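Local coordinates for CMP/dCMP-type deaminase domain-containing protein (PDB 7DRY) that probably deaminates a pyrimidine intermediate of riboflavin biosynthesis, using a zinc ion held in a cytidine deaminase (CDA) fold, at residues A[115-120]-A[151-156]; A[46-51]-A[91-96]; A[69-74]-A[79-84]. All coordinates share one frame; numbering follows the deposited sequence.

Contact 1: A[115-120]-A[151-156]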
loop_
_atom_site.group_PDB
_atom_site.type_symbol
_atom_site.label_atom_id
_atom_site.label_comp_id
_atom_site.label_asym_id
_atom_site.label_seq_id
_atom_site.Cartn_x
_atom_site.Cartn_y
_atom_site.Cartn_z
ATOM N N ARG A 115 3.480 -5.658 8.141
ATOM C CA ARG A 115 2.872 -4.500 8.799
ATOM C C ARG A 115 1.354 -4.524 8.660
ATOM O O ARG A 115 0.630 -4.152 9.591
ATOM C CB ARG A 115 3.415 -3.189 8.220
ATOM C CG ARG A 115 4.892 -2.966 8.425
ATOM C CD ARG A 115 5.313 -1.611 7.829
ATOM N NE ARG A 115 6.752 -1.607 7.662
ATOM C CZ ARG A 115 7.620 -1.310 8.624
ATOM N NH1 ARG A 115 8.920 -1.389 8.382
ATOM N NH2 ARG A 115 7.191 -0.909 9.811
ATOM N N ILE A 116 0.858 -4.961 7.500
ATOM C CA ILE A 116 -0.583 -5.042 7.273
ATOM C C ILE A 116 -1.197 -6.163 8.109
ATOM O O ILE A 116 -2.232 -5.980 8.764
ATOM C CB ILE A 116 -0.860 -5.226 5.771
ATOM C CG1 ILE A 116 -0.527 -3.949 5.004
ATOM C CG2 ILE A 116 -2.308 -5.668 5.533
ATOM C CD1 ILE A 116 -0.349 -4.193 3.516
ATOM N N ILE A 117 -0.567 -7.341 8.107
ATOM C CA ILE A 117 -1.111 -8.487 8.831
ATOM C C ILE A 117 -1.207 -8.198 10.323
ATOM O O ILE A 117 -2.160 -8.618 10.993
ATOM C CB ILE A 117 -0.274 -9.748 8.544
ATOM C CG1 ILE A 117 -0.510 -10.212 7.106
ATOM C CG2 ILE A 117 -0.587 -10.859 9.554
ATOM C CD1 ILE A 117 0.472 -11.267 6.655
ATOM N N ARG A 118 -0.232 -7.484 10.874
ATOM C CA ARG A 118 -0.260 -7.267 12.311
ATOM C C ARG A 118 -1.285 -6.228 12.754
ATOM O O ARG A 118 -1.465 -6.045 13.961
ATOM C CB ARG A 118 1.135 -6.957 12.849
ATOM C CG ARG A 118 1.618 -5.600 12.526
ATOM C CD ARG A 118 2.992 -5.349 13.139
ATOM N NE ARG A 118 3.473 -4.046 12.701
ATOM C CZ ARG A 118 4.704 -3.588 12.884
ATOM N NH1 ARG A 118 5.014 -2.381 12.428
ATOM N NH2 ARG A 118 5.617 -4.324 13.516
ATOM N N THR A 119 -1.994 -5.570 11.827
ATOM C CA THR A 119 -3.117 -4.743 12.261
ATOM C C THR A 119 -4.275 -5.576 12.792
ATOM O O THR A 119 -5.135 -5.038 13.498
ATOM C CB THR A 119 -3.617 -3.813 11.144
ATOM O OG1 THR A 119 -4.146 -4.581 10.054
ATOM C CG2 THR A 119 -2.485 -2.923 10.646
ATOM N N ARG A 120 -4.316 -6.873 12.490
ATOM C CA ARG A 120 -5.394 -7.728 12.978
ATOM C C ARG A 120 -4.890 -8.405 14.249
ATOM O O ARG A 120 -4.199 -9.424 14.205
ATOM C CB ARG A 120 -5.782 -8.731 11.899
ATOM C CG ARG A 120 -6.689 -9.863 12.327
ATOM C CD ARG A 120 -7.238 -10.567 11.092
ATOM N NE ARG A 120 -8.516 -11.228 11.322
ATOM C CZ ARG A 120 -8.854 -12.402 10.797
ATOM N NH1 ARG A 120 -8.014 -13.041 9.990
ATOM N NH2 ARG A 120 -10.039 -12.933 11.064
ATOM N N THR A 151 -2.976 -13.872 1.445
ATOM C CA THR A 151 -3.937 -14.964 1.355
ATOM C C THR A 151 -3.824 -15.884 2.562
ATOM O O THR A 151 -4.832 -16.244 3.179
ATOM C CB THR A 151 -3.715 -15.741 0.059
ATOM O OG1 THR A 151 -3.915 -14.865 -1.059
ATOM C CG2 THR A 151 -4.688 -16.916 -0.037
ATOM N N ALA A 152 -2.592 -16.249 2.931
ATOM C CA ALA A 152 -2.386 -17.137 4.072
ATOM C C ALA A 152 -2.925 -16.533 5.362
ATOM O O ALA A 152 -3.326 -17.271 6.270
ATOM C CB ALA A 152 -0.900 -17.459 4.219
ATOM N N ALA A 153 -2.946 -15.205 5.463
ATOM C CA ALA A 153 -3.406 -14.522 6.665
ATOM C C ALA A 153 -4.879 -14.146 6.609
ATOM O O ALA A 153 -5.372 -13.481 7.527
ATOM C CB ALA A 153 -2.566 -13.260 6.908
ATOM N N GLY A 154 -5.593 -14.537 5.558
ATOM C CA GLY A 154 -6.994 -14.183 5.456
ATOM C C GLY A 154 -7.270 -12.745 5.085
ATOM O O GLY A 154 -8.340 -12.228 5.413
ATOM N N ILE A 155 -6.336 -12.080 4.408
ATOM C CA ILE A 155 -6.531 -10.724 3.913
ATOM C C ILE A 155 -6.810 -10.817 2.421
ATOM O O ILE A 155 -5.992 -11.356 1.666
ATOM C CB ILE A 155 -5.289 -9.852 4.161
ATOM C CG1 ILE A 155 -4.790 -9.991 5.599
ATOM C CG2 ILE A 155 -5.566 -8.394 3.765
ATOM C CD1 ILE A 155 -5.740 -9.470 6.625
ATOM N N ASP A 156 -7.941 -10.268 1.990
ATOM C CA ASP A 156 -8.279 -10.280 0.574
ATOM C C ASP A 156 -7.376 -9.323 -0.188
ATOM O O ASP A 156 -6.877 -8.337 0.356
ATOM C CB ASP A 156 -9.723 -9.825 0.362
ATOM C CG ASP A 156 -10.748 -10.816 0.883
ATOM O OD1 ASP A 156 -10.385 -11.964 1.207
ATOM O OD2 ASP A 156 -11.931 -10.430 0.963
HETATM O O HOH W 1 -4.623 -13.006 10.089
#
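Ile117, in the last turn of helix 112-117, leans along the methyl group of Ala153 at the C-terminal end of helix 145-152. Its CB stands 4.5 Å from Ala153 CB, and the branch CG2 comes only a little nearer, at 4.1 Å. The longer branch does the touching: CG1 lies beside the backbone N (chi1 -71°) and the chain runs on extended, which brings CG1 to 3.7 Å and CD1 to 3.6 Å from Ala153 CB. A single methyl suits position 153, where the flank of a long isoleucine passes close by. Arg120, the last residue of the type I turn that begins at Ile117, stretches out over the surface and brings the edge of its guanidinium near Ala153 O. No direct hydrogen bond forms; a water donates to Ala153 O (2.7 Å) and weakly accepts from Arg120 NH1. Gly154, with positive phi, closes the helix in a Schellman motif and turns the chain toward Ile155. Deeper in, Ile116 packs on Ile127 and Ile130 of strand 127-132, while Asp156 starts strand 156-159 with backbone bonds to that same strand; the ends of the two helices meet at the surface beside the parallel edge of the sheet.

Contact 2: A[46-51]-A[91-96]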
loop_
_atom_site.group_PDB
_atom_site.type_symbol
_atom_site.label_atom_id
_atom_site.label_comp_id
_atom_site.label_asym_id
_atom_site.label_seq_id
_atom_site.Cartn_x
_atom_site.Cartn_y
_atom_site.Cartn_z
ATOM N N ARG A 46 -14.809 6.629 4.075
ATOM C CA ARG A 46 -14.107 7.623 4.877
ATOM C C ARG A 46 -12.614 7.374 4.755
ATOM O O ARG A 46 -12.158 6.239 4.913
ATOM C CB ARG A 46 -14.518 7.517 6.348
ATOM C CG ARG A 46 -16.017 7.709 6.588
ATOM C CD ARG A 46 -16.443 7.171 7.954
ATOM N NE ARG A 46 -17.878 7.319 8.186
ATOM C CZ ARG A 46 -18.524 6.772 9.210
ATOM N NH1 ARG A 46 -17.862 6.039 10.096
ATOM N NH2 ARG A 46 -19.830 6.953 9.347
ATOM N N ILE A 47 -11.851 8.427 4.472
ATOM C CA ILE A 47 -10.401 8.286 4.452
ATOM C C ILE A 47 -9.890 8.175 5.880
ATOM O O ILE A 47 -10.265 8.966 6.753
ATOM C CB ILE A 47 -9.733 9.453 3.710
ATOM C CG1 ILE A 47 -10.308 9.590 2.305
ATOM C CG2 ILE A 47 -8.219 9.236 3.642
ATOM C CD1 ILE A 47 -10.231 8.316 1.499
ATOM N N VAL A 48 -9.057 7.169 6.124
ATOM C CA VAL A 48 -8.476 6.926 7.433
ATOM C C VAL A 48 -7.030 7.404 7.500
ATOM O O VAL A 48 -6.607 7.973 8.507
ATOM C CB VAL A 48 -8.599 5.427 7.788
ATOM C CG1 VAL A 48 -7.914 5.118 9.130
ATOM C CG2 VAL A 48 -10.061 5.017 7.830
ATOM N N SER A 49 -6.250 7.171 6.448
ATOM C CA SER A 49 -4.885 7.685 6.407
ATOM C C SER A 49 -4.386 7.648 4.972
ATOM O O SER A 49 -5.000 7.039 4.096
ATOM C CB SER A 49 -3.968 6.877 7.323
ATOM O OG SER A 49 -2.733 7.564 7.501
ATOM N N THR A 50 -3.251 8.320 4.744
ATOM C CA THR A 50 -2.552 8.278 3.461
ATOM C C THR A 50 -1.056 8.217 3.732
ATOM O O THR A 50 -0.598 8.575 4.816
ATOM C CB THR A 50 -2.831 9.515 2.576
ATOM O OG1 THR A 50 -2.167 10.671 3.123
ATOM C CG2 THR A 50 -4.326 9.805 2.466
ATOM N N GLY A 51 -0.292 7.783 2.727
ATOM C CA GLY A 51 1.161 7.846 2.832
ATOM C C GLY A 51 1.811 7.594 1.492
ATOM O O GLY A 51 1.175 7.150 0.533
ATOM N N ARG A 91 -18.223 -1.882 9.133
ATOM C CA ARG A 91 -17.278 -1.258 8.223
ATOM C C ARG A 91 -15.983 -2.052 8.214
ATOM O O ARG A 91 -15.622 -2.690 9.209
ATOM C CB ARG A 91 -16.949 0.191 8.625
ATOM C CG ARG A 91 -18.166 1.089 8.655
ATOM C CD ARG A 91 -17.796 2.514 9.018
ATOM N NE ARG A 91 -17.250 3.161 7.839
ATOM C CZ ARG A 91 -17.972 3.875 6.987
ATOM N NH1 ARG A 91 -19.268 4.056 7.190
ATOM N NH2 ARG A 91 -17.396 4.401 5.928
ATOM N N LYS A 92 -15.292 -2.009 7.083
ATOM C CA LYS A 92 -14.009 -2.673 6.934
ATOM C C LYS A 92 -12.969 -1.668 6.475
ATOM O O LYS A 92 -13.284 -0.678 5.809
ATOM C CB LYS A 92 -14.081 -3.832 5.927
ATOM C CG LYS A 92 -14.398 -3.428 4.493
ATOM C CD LYS A 92 -14.338 -4.668 3.591
ATOM C CE LYS A 92 -14.866 -4.402 2.192
ATOM N NZ LYS A 92 -14.937 -5.684 1.413
ATOM N N LEU A 93 -11.721 -1.937 6.837
ATOM C CA LEU A 93 -10.600 -1.125 6.390
ATOM C C LEU A 93 -10.033 -1.747 5.124
ATOM O O LEU A 93 -9.791 -2.961 5.069
ATOM C CB LEU A 93 -9.515 -1.081 7.462
ATOM C CG LEU A 93 -9.844 -0.259 8.704
ATOM C CD1 LEU A 93 -8.749 -0.461 9.743
ATOM C CD2 LEU A 93 -9.964 1.221 8.340
ATOM N N VAL A 94 -9.852 -0.918 4.109
ATOM C CA VAL A 94 -9.312 -1.330 2.822
ATOM C C VAL A 94 -8.155 -0.395 2.511
ATOM O O VAL A 94 -8.275 0.821 2.692
ATOM C CB VAL A 94 -10.396 -1.213 1.736
ATOM C CG1 VAL A 94 -9.811 -1.419 0.363
ATOM C CG2 VAL A 94 -11.537 -2.189 2.021
ATOM N N MET A 95 -7.038 -0.949 2.051
ATOM C CA MET A 95 -5.904 -0.141 1.627
ATOM C C MET A 95 -5.722 -0.229 0.121
ATOM O O MET A 95 -5.651 -1.328 -0.442
ATOM C CB MET A 95 -4.617 -0.545 2.346
ATOM C CG MET A 95 -3.466 0.404 2.018
ATOM S SD MET A 95 -1.899 -0.031 2.792
ATOM C CE MET A 95 -2.153 0.656 4.433
ATOM N N TYR A 96 -5.679 0.933 -0.526
ATOM C CA TYR A 96 -5.265 1.048 -1.915
ATOM C C TYR A 96 -3.788 1.412 -1.951
ATOM O O TYR A 96 -3.310 2.212 -1.141
ATOM C CB TYR A 96 -6.061 2.151 -2.614
ATOM C CG TYR A 96 -7.515 1.820 -2.814
ATOM C CD1 TYR A 96 -8.469 2.123 -1.832
ATOM C CD2 TYR A 96 -7.953 1.212 -3.988
ATOM C CE1 TYR A 96 -9.812 1.811 -2.021
ATOM C CE2 TYR A 96 -9.290 0.891 -4.179
ATOM C CZ TYR A 96 -10.216 1.202 -3.203
ATOM O OH TYR A 96 -11.534 0.896 -3.396
#
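Arg46 and Arg91 lay their guanidinium groups flat on one another, with centres 3.7 Å apart and planes only 2° from parallel. Arg91 NH1 sits over the centre of the Arg46 group, 3.5 Å from its CZ. The groups also overlap beyond their centres: Arg46 CD lies 3.6 Å from Arg91 NH2, and Arg46 NH1 lies 3.7 Å from Arg91 CD, each methylene against the other's nitrogen. Arg46 reaches out extended, whereas Arg91 bends at chi3 (79°), which turns its plane up against its partner. Farther along the strands, Val48 CG2 meets Leu93 CD2 at 3.8 Å, methyls of two branched side chains that cross at about a right angle. These pairs reach across an intervening strand: in the CDA sheet, ordered 2-1-3-4-5, strand 29-36 runs antiparallel between 46-52 and 91-97, and the long arginines and the branched Val48 and Leu93 reach across it on one face. That middle strand also positions the stack, since Arg91 NE binds Ser34 OG; Arg91 NH2 binds Asp44 O just before strand 46-52. These bonds, with a long, weak ion pair from Arg46 to Glu88, may ease the closeness of two like charges. Val48 and Ser49 both face Leu32 in a classic beta bulge, and both touch Tyr70 of helix 62-73, where Ser49 OG is bonded to Cys66 O. On the other side of the sheet Ile47 packs on Tyr8 and Thr50 on Leu15, both of helix 5-16.

Contact 3: A[69-74]-A[79-84]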
loop_
_atom_site.group_PDB
_atom_site.type_symbol
_atom_site.label_atom_id
_atom_site.label_comp_id
_atom_site.label_asym_id
_atom_site.label_seq_id
_atom_site.Cartn_x
_atom_site.Cartn_y
_atom_site.Cartn_z
ATOM N N ASN A 69 1.860 7.394 9.879
ATOM C CA ASN A 69 1.198 8.687 10.015
ATOM C C ASN A 69 0.029 8.580 10.982
ATOM O O ASN A 69 -0.147 9.427 11.869
ATOM C CB ASN A 69 0.686 9.149 8.652
ATOM C CG ASN A 69 1.785 9.632 7.737
ATOM O OD1 ASN A 69 2.858 10.025 8.178
ATOM N ND2 ASN A 69 1.503 9.629 6.443
ATOM N N TYR A 70 -0.785 7.526 10.831
ATOM C CA TYR A 70 -1.915 7.328 11.726
ATOM C C TYR A 70 -1.441 7.110 13.159
ATOM O O TYR A 70 -1.998 7.687 14.101
ATOM C CB TYR A 70 -2.759 6.152 11.239
ATOM C CG TYR A 70 -4.113 6.072 11.913
ATOM C CD1 TYR A 70 -5.220 6.735 11.395
ATOM C CD2 TYR A 70 -4.289 5.336 13.082
ATOM C CE1 TYR A 70 -6.448 6.662 12.008
ATOM C CE2 TYR A 70 -5.523 5.259 13.693
ATOM C CZ TYR A 70 -6.596 5.925 13.149
ATOM O OH TYR A 70 -7.829 5.852 13.773
ATOM N N ALA A 71 -0.401 6.289 13.338
ATOM C CA ALA A 71 0.159 6.069 14.668
ATOM C C ALA A 71 0.623 7.371 15.316
ATOM O O ALA A 71 0.365 7.602 16.504
ATOM C CB ALA A 71 1.312 5.064 14.585
ATOM N N ALA A 72 1.312 8.234 14.555
ATOM C CA ALA A 72 1.792 9.491 15.122
ATOM C C ALA A 72 0.634 10.381 15.551
ATOM O O ALA A 72 0.672 10.991 16.626
ATOM C CB ALA A 72 2.677 10.223 14.108
ATOM N N VAL A 73 -0.396 10.485 14.718
ATOM C CA VAL A 73 -1.548 11.307 15.073
ATOM C C VAL A 73 -2.228 10.787 16.334
ATOM O O VAL A 73 -2.758 11.568 17.133
ATOM C CB VAL A 73 -2.493 11.392 13.856
ATOM C CG1 VAL A 73 -3.857 11.899 14.235
ATOM C CG2 VAL A 73 -1.857 12.288 12.784
ATOM N N HIS A 74 -2.184 9.474 16.556
ATOM C CA HIS A 74 -2.826 8.832 17.693
ATOM C C HIS A 74 -1.860 8.512 18.823
ATOM O O HIS A 74 -2.214 7.750 19.730
ATOM C CB HIS A 74 -3.595 7.598 17.223
ATOM C CG HIS A 74 -4.798 7.949 16.410
ATOM N ND1 HIS A 74 -6.061 8.035 16.957
ATOM C CD2 HIS A 74 -4.925 8.311 15.111
ATOM C CE1 HIS A 74 -6.917 8.402 16.020
ATOM N NE2 HIS A 74 -6.251 8.590 14.895
ATOM N N ASP A 79 4.572 0.314 15.558
ATOM C CA ASP A 79 4.295 -1.113 15.695
ATOM C C ASP A 79 3.040 -1.397 16.513
ATOM O O ASP A 79 2.561 -2.536 16.499
ATOM C CB ASP A 79 5.524 -1.925 16.166
ATOM C CG ASP A 79 5.972 -1.599 17.594
ATOM O OD1 ASP A 79 5.284 -0.852 18.317
ATOM O OD2 ASP A 79 7.036 -2.124 17.999
ATOM N N ARG A 80 2.489 -0.388 17.195
ATOM C CA ARG A 80 1.264 -0.526 17.975
ATOM C C ARG A 80 0.069 0.157 17.310
ATOM O O ARG A 80 -0.953 0.386 17.967
ATOM C CB ARG A 80 1.464 0.010 19.393
ATOM C CG ARG A 80 2.303 -0.896 20.291
ATOM C CD ARG A 80 2.614 -0.247 21.643
ATOM N NE ARG A 80 1.428 0.352 22.245
ATOM C CZ ARG A 80 1.445 1.416 23.042
ATOM N NH1 ARG A 80 2.595 2.007 23.346
ATOM N NH2 ARG A 80 0.310 1.892 23.533
ATOM N N VAL A 81 0.175 0.487 16.019
ATOM C CA VAL A 81 -0.932 1.155 15.341
ATOM C C VAL A 81 -2.175 0.277 15.323
ATOM O O VAL A 81 -3.297 0.792 15.265
ATOM C CB VAL A 81 -0.518 1.609 13.921
ATOM C CG1 VAL A 81 -0.476 0.438 12.952
ATOM C CG2 VAL A 81 -1.454 2.715 13.408
ATOM N N TRP A 82 -2.002 -1.045 15.402
ATOM C CA TRP A 82 -3.153 -1.934 15.470
ATOM C C TRP A 82 -4.103 -1.552 16.597
ATOM O O TRP A 82 -5.317 -1.748 16.478
ATOM C CB TRP A 82 -2.680 -3.381 15.636
ATOM C CG TRP A 82 -2.137 -3.763 17.009
ATOM C CD1 TRP A 82 -0.826 -3.753 17.421
ATOM C CD2 TRP A 82 -2.897 -4.249 18.122
ATOM N NE1 TRP A 82 -0.733 -4.196 18.728
ATOM C CE2 TRP A 82 -1.992 -4.502 19.177
ATOM C CE3 TRP A 82 -4.259 -4.489 18.333
ATOM C CZ2 TRP A 82 -2.409 -4.978 20.419
ATOM C CZ3 TRP A 82 -4.668 -4.961 19.565
ATOM C CH2 TRP A 82 -3.747 -5.199 20.590
ATOM N N GLU A 83 -3.578 -1.003 17.699
ATOM C CA GLU A 83 -4.411 -0.709 18.859
ATOM C C GLU A 83 -5.365 0.452 18.615
ATOM O O GLU A 83 -6.351 0.589 19.349
ATOM C CB GLU A 83 -3.536 -0.332 20.056
ATOM C CG GLU A 83 -2.546 -1.390 20.495
ATOM C CD GLU A 83 -1.659 -0.916 21.640
ATOM O OE1 GLU A 83 -1.847 0.221 22.123
ATOM O OE2 GLU A 83 -0.758 -1.679 22.036
ATOM N N VAL A 84 -5.090 1.290 17.621
ATOM C CA VAL A 84 -5.819 2.539 17.428
ATOM C C VAL A 84 -6.554 2.622 16.098
ATOM O O VAL A 84 -7.375 3.537 15.925
ATOM C CB VAL A 84 -4.921 3.780 17.615
ATOM C CG1 VAL A 84 -4.419 3.865 19.057
ATOM C CG2 VAL A 84 -3.766 3.751 16.633
#
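The ring of Tyr70 presents its edge to the 79-84 segment: Val84 O lies in its plane, beside CE2 and 3.2 Å from OH, and Val81 CG2 also approaches near that plane. Over the centre of one face rests CD2 of His74, the first residue past the end of helix 62-73, 3.4 Å above the ring. The His74 ring in turn has Tyr70 CE2 over one face and Tyr70 O at its edge. With CG anti to the backbone N, chi1 -167° carries the Tyr70 ring alongside residues 81-84, where CE2 meets Val84 CG2 at 3.7 Å. That methyl is shared, touching His74 CB as well. Nearer the helix backbone, Val81 CG2 fits against Ala71 CB at 3.8 Å; alanine's small size allows the two CA atoms to come within 5.1 Å. Here the chain doubles back beside the end of helix 62-73, the helix that follows His61 and carries Glu63 in the His-Ala-Glu signature of zinc-dependent deaminases; the Val81 side chain is about 10 Å from that of Glu63. Within the returning segment, Arg80 grips Glu83 side-on in a salt bridge. NE reaches OE2 at 3.0 Å from above the carboxylate plane, while NH2 takes OE1 on its syn side. Glu83 CG lies over one face of the Trp82 ring, whose edge meets Asp79 O. Outside the two segments, Tyr70 touches Pro86 and Val48, and Trp82 touches Gln121.

In the fold
From the N terminus, strand 46-52 opens contact 2, which closes only when the chain returns as strand 91-97. Contact 3 is nested within that loop, closing a short return of the chain after helix 62-73. A probable hydrogen bond from Asn69 ND2 to Thr50 O joins the two. Past strand 91-97 the chain supplies the zinc ligands Cys102 and Cys112, then contact 1 opens in helix 112-117 and closes at the end of helix 145-152. It follows the others in series, yet Arg118 O packs on Trp82 CB, so contacts 1 and 3 touch. Contact 2 thus spans the antiparallel side of the sheet, contact 1 lies by its parallel side, and contact 3 folds the intervening loop onto helix 62-73.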